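Local coordinates for COG0546: Predicted phosphatases (Streptococcus pneumoniae, PDB 2AH5), which is a predicted phosphatase of the haloacid dehalogenase-like hydrolase family, whose physiological substrate is not established, at residues Phe8-Gly13 against Lys164-Gly169; Ser73-Lys78 against Thr106-Ser111; Gly128-Ser133 against Ile143-Gln148. All coordinates share one frame; numbering follows the deposited sequence.

In the fold
The chain starts with central strand 6-9 of a parallel Rossmann-like sheet, and residues 8-13 meet helix 164-173 in contact 1, closing a loop of 150 residues. Within that span lies the largely helical insertion that includes helix 64-79. Contact 2 closes where this helix meets the turn after strand 102-106, joining the insertion to the core. Contact 3 follows in series, pairing edge strand 128-132 with helix 139-149. Both thus fall inside the long loop of contact 1, and neither crosses the other. Asp-12 to Lys-108 joins contacts 1 and 2, Phe-8 on Ala-146 joins 1 and 3, and backbone bonds between neighbouring strands join 2 and 3.

Contact 1 (Phe8-Gly13 against Lys164-Gly169); sequences FFDLDG and KFDMLG
Asp-10 and Asp-166 bring two carboxylates together at the C-terminal end of strand 6-9, where residues 10-14 fit the DxDx(T/V) signature of haloacid dehalogenase-like phosphatases. Phe-8 and Phe-9 bond through their backbones to strands 157-161 and 102-106, which places the strand in the middle of the sheet. Asp-10 then turns its side chain toward helix 164-173. Its CG stands anti to the backbone N (chi1 -158°), which sends OD2 across to the helix. Asp-10 OD1 accepts from Leu-11 N at 2.9 Å, on its anti side and 34° out of the carboxylate plane; that bond limits rotation of the group. Beyond Leu-11 the loop carries Asp-12, whose OD1 is salt-bridged to Lys-108 NZ and hydrogen-bonded with Ser-18 OG. As in relatives, Asp-10 is probably the nucleophile and Asp-12 the general acid-base.

Asp-166 comes from the first turn of helix 164-173. With Asp-162, whose OD1 also lies close to Asp-10 OD2, it fits the C-terminal acidic motif after strand 157-161; in this family such acids commonly help hold magnesium. The side chains of Asp-10 and Asp-166 cross at about a right angle, their carboxylate planes 89° apart. Asp-166 OD2 also receives a weak hydrogen bond from Asp-162 N, while OD1 has a long, weak ion pair with Lys-139. Asp-10 OD2 lies 2.6 Å from Asp-166 OD2 and 3.1 Å from Asp-166 OD1.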
# COMPACT_ATOMS: atom_id res chain seq x y z
N PHE A 8 6.97 -3.29 -8.96
CA PHE A 8 6.37 -3.53 -7.64
C PHE A 8 5.24 -2.52 -7.40
O PHE A 8 5.41 -1.33 -7.68
CB PHE A 8 7.41 -3.34 -6.51
CG PHE A 8 8.58 -4.30 -6.56
CD1 PHE A 8 8.59 -5.41 -7.40
CD2 PHE A 8 9.66 -4.10 -5.68
CE1 PHE A 8 9.68 -6.31 -7.41
CE2 PHE A 8 10.75 -5.01 -5.67
CZ PHE A 8 10.76 -6.09 -6.53
N PHE A 9 4.15 -2.97 -6.78
CA PHE A 9 3.03 -2.10 -6.49
C PHE A 9 2.72 -2.11 -5.00
O PHE A 9 2.71 -3.19 -4.39
CB PHE A 9 1.80 -2.61 -7.19
CG PHE A 9 1.81 -2.38 -8.66
CD1 PHE A 9 2.41 -3.30 -9.50
CD2 PHE A 9 1.19 -1.27 -9.19
CE1 PHE A 9 2.40 -3.10 -10.87
CE2 PHE A 9 1.16 -1.07 -10.59
CZ PHE A 9 1.77 -1.99 -11.40
N ASP A 10 2.47 -0.94 -4.40
CA ASP A 10 1.76 -0.89 -3.10
C ASP A 10 0.31 -1.34 -3.40
O ASP A 10 -0.12 -1.32 -4.55
CB ASP A 10 1.78 0.53 -2.49
CG ASP A 10 1.55 0.54 -0.96
OD1 ASP A 10 1.22 -0.51 -0.36
OD2 ASP A 10 1.71 1.62 -0.33
N LEU A 11 -0.45 -1.74 -2.38
CA LEU A 11 -1.80 -2.30 -2.55
C LEU A 11 -2.81 -1.23 -2.19
O LEU A 11 -3.35 -0.59 -3.06
CB LEU A 11 -2.00 -3.55 -1.68
CG LEU A 11 -3.33 -4.31 -1.83
CD1 LEU A 11 -3.60 -4.70 -3.28
CD2 LEU A 11 -3.30 -5.58 -0.94
N ASP A 12 -3.05 -1.05 -0.89
CA ASP A 12 -3.94 0.01 -0.39
C ASP A 12 -3.47 1.37 -0.84
O ASP A 12 -2.29 1.67 -0.76
CB ASP A 12 -3.97 0.02 1.13
CG ASP A 12 -4.41 -1.28 1.69
OD1 ASP A 12 -5.62 -1.47 1.78
OD2 ASP A 12 -3.54 -2.12 2.02
N GLY A 13 -4.38 2.20 -1.33
CA GLY A 13 -4.05 3.56 -1.71
C GLY A 13 -3.39 3.70 -3.06
O GLY A 13 -3.17 4.80 -3.52
N LYS A 164 4.85 8.20 1.72
CA LYS A 164 6.24 8.43 2.13
C LYS A 164 6.93 7.11 2.48
O LYS A 164 8.14 6.97 2.28
CB LYS A 164 6.28 9.41 3.31
CG LYS A 164 5.53 8.92 4.53
CD LYS A 164 5.24 10.04 5.52
CE LYS A 164 6.44 10.29 6.42
NZ LYS A 164 6.04 10.85 7.76
N PHE A 165 6.18 6.15 3.01
CA PHE A 165 6.76 4.84 3.35
C PHE A 165 7.26 4.08 2.11
O PHE A 165 8.30 3.44 2.15
CB PHE A 165 5.77 4.01 4.17
CG PHE A 165 5.26 4.74 5.38
CD1 PHE A 165 5.96 4.70 6.58
CD2 PHE A 165 4.07 5.48 5.32
CE1 PHE A 165 5.48 5.39 7.71
CE2 PHE A 165 3.60 6.16 6.44
CZ PHE A 165 4.32 6.12 7.63
N ASP A 166 6.51 4.19 1.01
CA ASP A 166 6.92 3.62 -0.27
C ASP A 166 8.17 4.34 -0.79
O ASP A 166 9.07 3.71 -1.29
CB ASP A 166 5.81 3.80 -1.32
CG ASP A 166 4.58 2.93 -1.03
OD1 ASP A 166 4.75 1.80 -0.53
OD2 ASP A 166 3.45 3.40 -1.23
N MSE A 167 8.19 5.67 -0.67
CA MSE A 167 9.31 6.44 -1.20
C MSE A 167 10.58 6.13 -0.41
O MSE A 167 11.65 5.92 -1.00
CB MSE A 167 9.03 7.95 -1.13
CG MSE A 167 7.77 8.43 -1.85
SE MSE A 167 7.84 8.16 -3.81
CE MSE A 167 6.96 6.33 -3.96
N LEU A 168 10.47 6.10 0.91
CA LEU A 168 11.63 5.80 1.77
C LEU A 168 12.08 4.35 1.59
O LEU A 168 13.28 4.07 1.57
CB LEU A 168 11.31 6.05 3.24
CG LEU A 168 11.26 7.52 3.68
CD1 LEU A 168 10.64 7.61 5.05
CD2 LEU A 168 12.65 8.13 3.67
N GLY A 169 11.13 3.43 1.48
CA GLY A 169 11.44 2.03 1.17
C GLY A 169 12.28 1.90 -0.10
O GLY A 169 13.26 1.14 -0.13

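Contact 2 (Ser73-Lys78 against Thr106-Ser111)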
# COMPACT_ATOMS: atom_id res chain seq x y z
N SER A 73 -10.52 -6.93 14.30
CA SER A 73 -11.81 -7.63 14.43
C SER A 73 -12.90 -7.11 13.49
O SER A 73 -13.76 -7.88 13.03
CB SER A 73 -12.33 -7.62 15.89
OG SER A 73 -13.09 -6.45 16.21
N TYR A 74 -12.91 -5.80 13.22
CA TYR A 74 -13.79 -5.28 12.20
C TYR A 74 -13.18 -5.55 10.82
O TYR A 74 -13.86 -6.01 9.89
CB TYR A 74 -14.06 -3.78 12.41
CG TYR A 74 -15.01 -3.21 11.38
CD1 TYR A 74 -16.38 -3.08 11.66
CD2 TYR A 74 -14.55 -2.85 10.13
CE1 TYR A 74 -17.27 -2.55 10.70
CE2 TYR A 74 -15.42 -2.34 9.16
CZ TYR A 74 -16.78 -2.19 9.46
OH TYR A 74 -17.63 -1.70 8.48
N TYR A 75 -11.88 -5.30 10.68
CA TYR A 75 -11.27 -5.29 9.34
C TYR A 75 -11.30 -6.65 8.64
O TYR A 75 -11.66 -6.75 7.45
CB TYR A 75 -9.85 -4.70 9.36
CG TYR A 75 -9.46 -4.30 7.96
CD1 TYR A 75 -9.93 -3.11 7.42
CD2 TYR A 75 -8.68 -5.13 7.17
CE1 TYR A 75 -9.64 -2.74 6.10
CE2 TYR A 75 -8.38 -4.78 5.84
CZ TYR A 75 -8.86 -3.57 5.33
OH TYR A 75 -8.56 -3.20 4.04
N LYS A 76 -10.92 -7.70 9.36
CA LYS A 76 -10.88 -9.06 8.80
C LYS A 76 -12.25 -9.56 8.35
O LYS A 76 -12.38 -10.17 7.27
CB LYS A 76 -10.24 -10.04 9.81
CG LYS A 76 -8.73 -9.82 9.99
CD LYS A 76 -7.93 -10.17 8.70
CE LYS A 76 -7.12 -11.46 8.84
NZ LYS A 76 -6.43 -11.80 7.56
N ALA A 77 -13.27 -9.28 9.14
CA ALA A 77 -14.63 -9.76 8.88
C ALA A 77 -15.45 -8.87 7.96
O ALA A 77 -16.35 -9.35 7.28
CB ALA A 77 -15.39 -9.97 10.21
N LYS A 78 -15.13 -7.57 7.94
CA LYS A 78 -16.00 -6.58 7.29
C LYS A 78 -15.23 -5.56 6.45
O LYS A 78 -15.57 -5.32 5.29
CB LYS A 78 -16.87 -5.84 8.31
CG LYS A 78 -18.13 -6.60 8.76
CD LYS A 78 -19.06 -5.78 9.72
CE LYS A 78 -19.57 -4.46 9.13
NZ LYS A 78 -20.49 -4.65 7.96
N THR A 106 3.62 -4.86 0.03
CA THR A 106 2.77 -4.10 0.93
C THR A 106 3.17 -4.38 2.39
O THR A 106 3.81 -5.38 2.68
CB THR A 106 1.26 -4.49 0.74
OG1 THR A 106 0.44 -3.69 1.61
CG2 THR A 106 1.03 -6.01 1.00
N THR A 107 2.78 -3.49 3.31
CA THR A 107 2.98 -3.80 4.72
C THR A 107 1.69 -4.32 5.35
O THR A 107 1.67 -4.59 6.55
CB THR A 107 3.55 -2.63 5.53
OG1 THR A 107 2.75 -1.48 5.30
CG2 THR A 107 5.00 -2.35 5.13
N LYS A 108 0.62 -4.47 4.56
CA LYS A 108 -0.49 -5.37 4.95
C LYS A 108 0.09 -6.78 5.12
O LYS A 108 1.06 -7.14 4.43
CB LYS A 108 -1.57 -5.41 3.86
CG LYS A 108 -2.97 -5.76 4.34
CD LYS A 108 -4.01 -5.08 3.45
CE LYS A 108 -5.15 -4.53 4.32
NZ LYS A 108 -5.77 -3.29 3.77
N ASP A 109 -0.46 -7.57 6.04
CA ASP A 109 -0.03 -8.97 6.19
C ASP A 109 -0.17 -9.69 4.84
O ASP A 109 -1.15 -9.46 4.12
CB ASP A 109 -0.90 -9.73 7.19
CG ASP A 109 -0.67 -9.30 8.62
OD1 ASP A 109 0.12 -8.35 8.85
OD2 ASP A 109 -1.28 -9.92 9.52
N THR A 110 0.76 -10.58 4.53
CA THR A 110 0.72 -11.31 3.27
C THR A 110 -0.66 -11.93 3.00
O THR A 110 -1.22 -11.77 1.92
CB THR A 110 1.79 -12.40 3.23
OG1 THR A 110 3.09 -11.79 3.33
CG2 THR A 110 1.68 -13.19 1.94
N SER A 111 -1.21 -12.64 3.97
CA SER A 111 -2.46 -13.36 3.73
C SER A 111 -3.64 -12.42 3.47
O SER A 111 -4.46 -12.71 2.58
CB SER A 111 -2.78 -14.30 4.90
OG SER A 111 -2.91 -13.56 6.09
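At the seam between the helical insertion and the core, beside the probable active site, Tyr-75 of helix 64-79 meets Lys-108 from the turn after strand 102-106. The two side chains approach from opposite directions, and Lys-108 NZ donates to Tyr-75 OH at 2.8 Å. The lysine tail also lies against the ring: Lys-108 CE lies 3.6 Å from Tyr-75 CE2, and the ammonium comes in obliquely. Lys-108 leaves the backbone with CG anti to N (chi1 -154°), and bends at chi3 and chi4 bring NZ round to the hydroxyl. Lys-108 NZ also forms a salt bridge of 2.7 Å with Asp-12 OD1, so one ammonium group spans a tyrosine of the insertion and an aspartate of the DxDx(T/V) loop. That carboxylate probably polarises the N-H groups of the lysine. Ile-22 and Ala-25 of helix 19-33, with Met-116 of helix 110-119, pack round the tyrosine.

The insertion corresponds to the cap of haloacid dehalogenase-like hydrolases, which in this family commonly sits over the active site of a Rossmann-like core. On the core side, Thr-106 OG1 accepts the backbone N-H of Lys-108 at 3.1 Å and 158°. This ST turn shapes the bend from which the lysine springs. Thr-106 ends its strand at the position where the family generally carries its motif II threonine or serine.

Nearer the surface, Lys-76 reaches across toward helix 110-119. Lys-76 NZ is hydrogen-bonded to Thr-112 OG1 and passes Ser-111 OG at 4.2 Å, a looser approach.

Contact 3 (Gly128-Ser133 against Ile143-Gln148); sequences GIYGSS and IHQALQ
Tyr-130 lays its ring against Ala-146 and Gln-145, and this van der Waals contact makes up most of the joint between strand 128-132 and helix 139-149. Ala-146 covers one ring face: its CA stands 4.2 Å above the plane of the Tyr-130 ring, offset toward the rim, and its CB touches Tyr-130 CD2 at 4.0 Å. The small alanine allows a close approach, and here, between Tyr-130 and Ala-146, the strand and helix backbones come nearest. On the CD1 side the amide of Gln-145 comes in obliquely, with Gln-145 NE2 4.0 Å from Tyr-130 CD1. Ring and amide planes are 56° apart, neither stacked nor perpendicular. Gln-145 arrives there fully stretched, with CG anti to the backbone N (chi1 -178°) and the chain extended beyond it.

The polar part of the contact runs through water. A single water molecule donates to Gly-131 O at 2.7 Å and to Gln-145 OE1 at a short 2.5 Å, and accepts from Ser-133 OG at 2.7 Å. It thereby bridges the end of the strand to the helix, since Ser-133 OG and Gln-145 OE1 are themselves 4.3 Å apart. Three partners fix the water, consistent with OE1 being the amide atom turned to it. The ring hydroxyl reaches just past the C-terminal end of the helix, Tyr-130 OH being hydrogen-bonded with His-150 NE2.

In the Rossmann-like fold this is the first half of a beta-alpha-beta crossover: edge strand 128-132 leads into helix 139-149, which carries the chain over to strand 157-161. Strand 102-106 flanks the edge strand through backbone bonds, Ile-129 packs on helix 110-119, and Ala-146 also rests on Phe-8 of central strand 6-9.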
# COMPACT_ATOMS: atom_id res chain seq x y z
N GLY A 128 3.93 -12.50 -7.80
CA GLY A 128 4.20 -12.66 -6.38
C GLY A 128 3.47 -11.59 -5.61
O GLY A 128 3.28 -10.50 -6.11
N ILE A 129 3.04 -11.93 -4.40
CA ILE A 129 2.43 -10.98 -3.51
C ILE A 129 3.13 -11.13 -2.16
O ILE A 129 3.10 -12.22 -1.55
CB ILE A 129 0.91 -11.21 -3.37
CG1 ILE A 129 0.19 -11.06 -4.72
CG2 ILE A 129 0.31 -10.27 -2.25
CD1 ILE A 129 -1.31 -11.22 -4.65
N TYR A 130 3.75 -10.04 -1.73
CA TYR A 130 4.60 -10.00 -0.53
C TYR A 130 4.05 -8.95 0.44
O TYR A 130 3.89 -7.79 0.06
CB TYR A 130 6.05 -9.68 -0.93
CG TYR A 130 6.58 -10.76 -1.86
CD1 TYR A 130 7.04 -11.96 -1.33
CD2 TYR A 130 6.56 -10.61 -3.25
CE1 TYR A 130 7.50 -12.98 -2.14
CE2 TYR A 130 7.03 -11.66 -4.10
CZ TYR A 130 7.49 -12.84 -3.51
OH TYR A 130 7.98 -13.92 -4.23
N GLY A 131 3.74 -9.38 1.66
CA GLY A 131 3.26 -8.44 2.70
C GLY A 131 4.13 -8.58 3.95
O GLY A 131 5.19 -9.19 3.90
N SER A 132 3.67 -8.00 5.06
CA SER A 132 4.47 -7.98 6.28
C SER A 132 4.44 -9.36 6.93
O SER A 132 3.46 -10.10 6.80
CB SER A 132 3.94 -6.94 7.25
OG SER A 132 2.62 -7.24 7.62
N SER A 133 5.51 -9.64 7.68
CA SER A 133 5.81 -10.98 8.24
C SER A 133 6.97 -10.79 9.21
O SER A 133 7.48 -9.67 9.35
CB SER A 133 6.23 -11.94 7.12
OG SER A 133 7.55 -11.66 6.64
N ILE A 143 10.37 -5.21 0.26
CA ILE A 143 11.02 -4.95 -1.03
C ILE A 143 12.26 -5.86 -1.17
O ILE A 143 12.44 -6.53 -2.21
CB ILE A 143 11.41 -3.46 -1.17
CG1 ILE A 143 10.15 -2.57 -1.28
CG2 ILE A 143 12.36 -3.22 -2.33
CD1 ILE A 143 10.37 -1.07 -1.31
N HIS A 144 13.10 -5.90 -0.13
CA HIS A 144 14.23 -6.84 -0.11
C HIS A 144 13.80 -8.28 -0.41
O HIS A 144 14.43 -8.97 -1.20
CB HIS A 144 14.96 -6.83 1.25
CG HIS A 144 15.94 -5.70 1.41
ND1 HIS A 144 16.91 -5.40 0.46
CD2 HIS A 144 16.11 -4.81 2.41
CE1 HIS A 144 17.62 -4.36 0.88
NE2 HIS A 144 17.15 -3.99 2.06
N GLN A 145 12.74 -8.73 0.26
CA GLN A 145 12.25 -10.08 0.05
C GLN A 145 11.83 -10.31 -1.43
O GLN A 145 12.20 -11.34 -2.03
CB GLN A 145 11.10 -10.37 0.99
CG GLN A 145 10.60 -11.79 0.83
CD GLN A 145 9.51 -12.18 1.80
OE1 GLN A 145 9.06 -11.36 2.62
NE2 GLN A 145 9.09 -13.45 1.73
N ALA A 146 11.05 -9.39 -1.98
CA ALA A 146 10.63 -9.45 -3.38
C ALA A 146 11.84 -9.54 -4.32
O ALA A 146 11.90 -10.40 -5.20
CB ALA A 146 9.71 -8.26 -3.76
N LEU A 147 12.83 -8.66 -4.12
CA LEU A 147 14.01 -8.61 -4.99
C LEU A 147 14.82 -9.91 -4.92
O LEU A 147 15.11 -10.54 -5.96
CB LEU A 147 14.90 -7.43 -4.63
CG LEU A 147 14.49 -5.99 -4.94
CD1 LEU A 147 15.44 -5.09 -4.21
CD2 LEU A 147 14.55 -5.73 -6.45
N GLN A 148 15.16 -10.32 -3.69
CA GLN A 148 15.95 -11.53 -3.48
C GLN A 148 15.25 -12.81 -3.97
O GLN A 148 15.86 -13.60 -4.68
CB GLN A 148 16.40 -11.63 -2.03
CG GLN A 148 17.30 -10.46 -1.67
CD GLN A 148 17.72 -10.43 -0.22
OE1 GLN A 148 17.64 -11.44 0.49
NE2 GLN A 148 18.19 -9.27 0.22
O HOH W 1 6.94 -11.30 4.02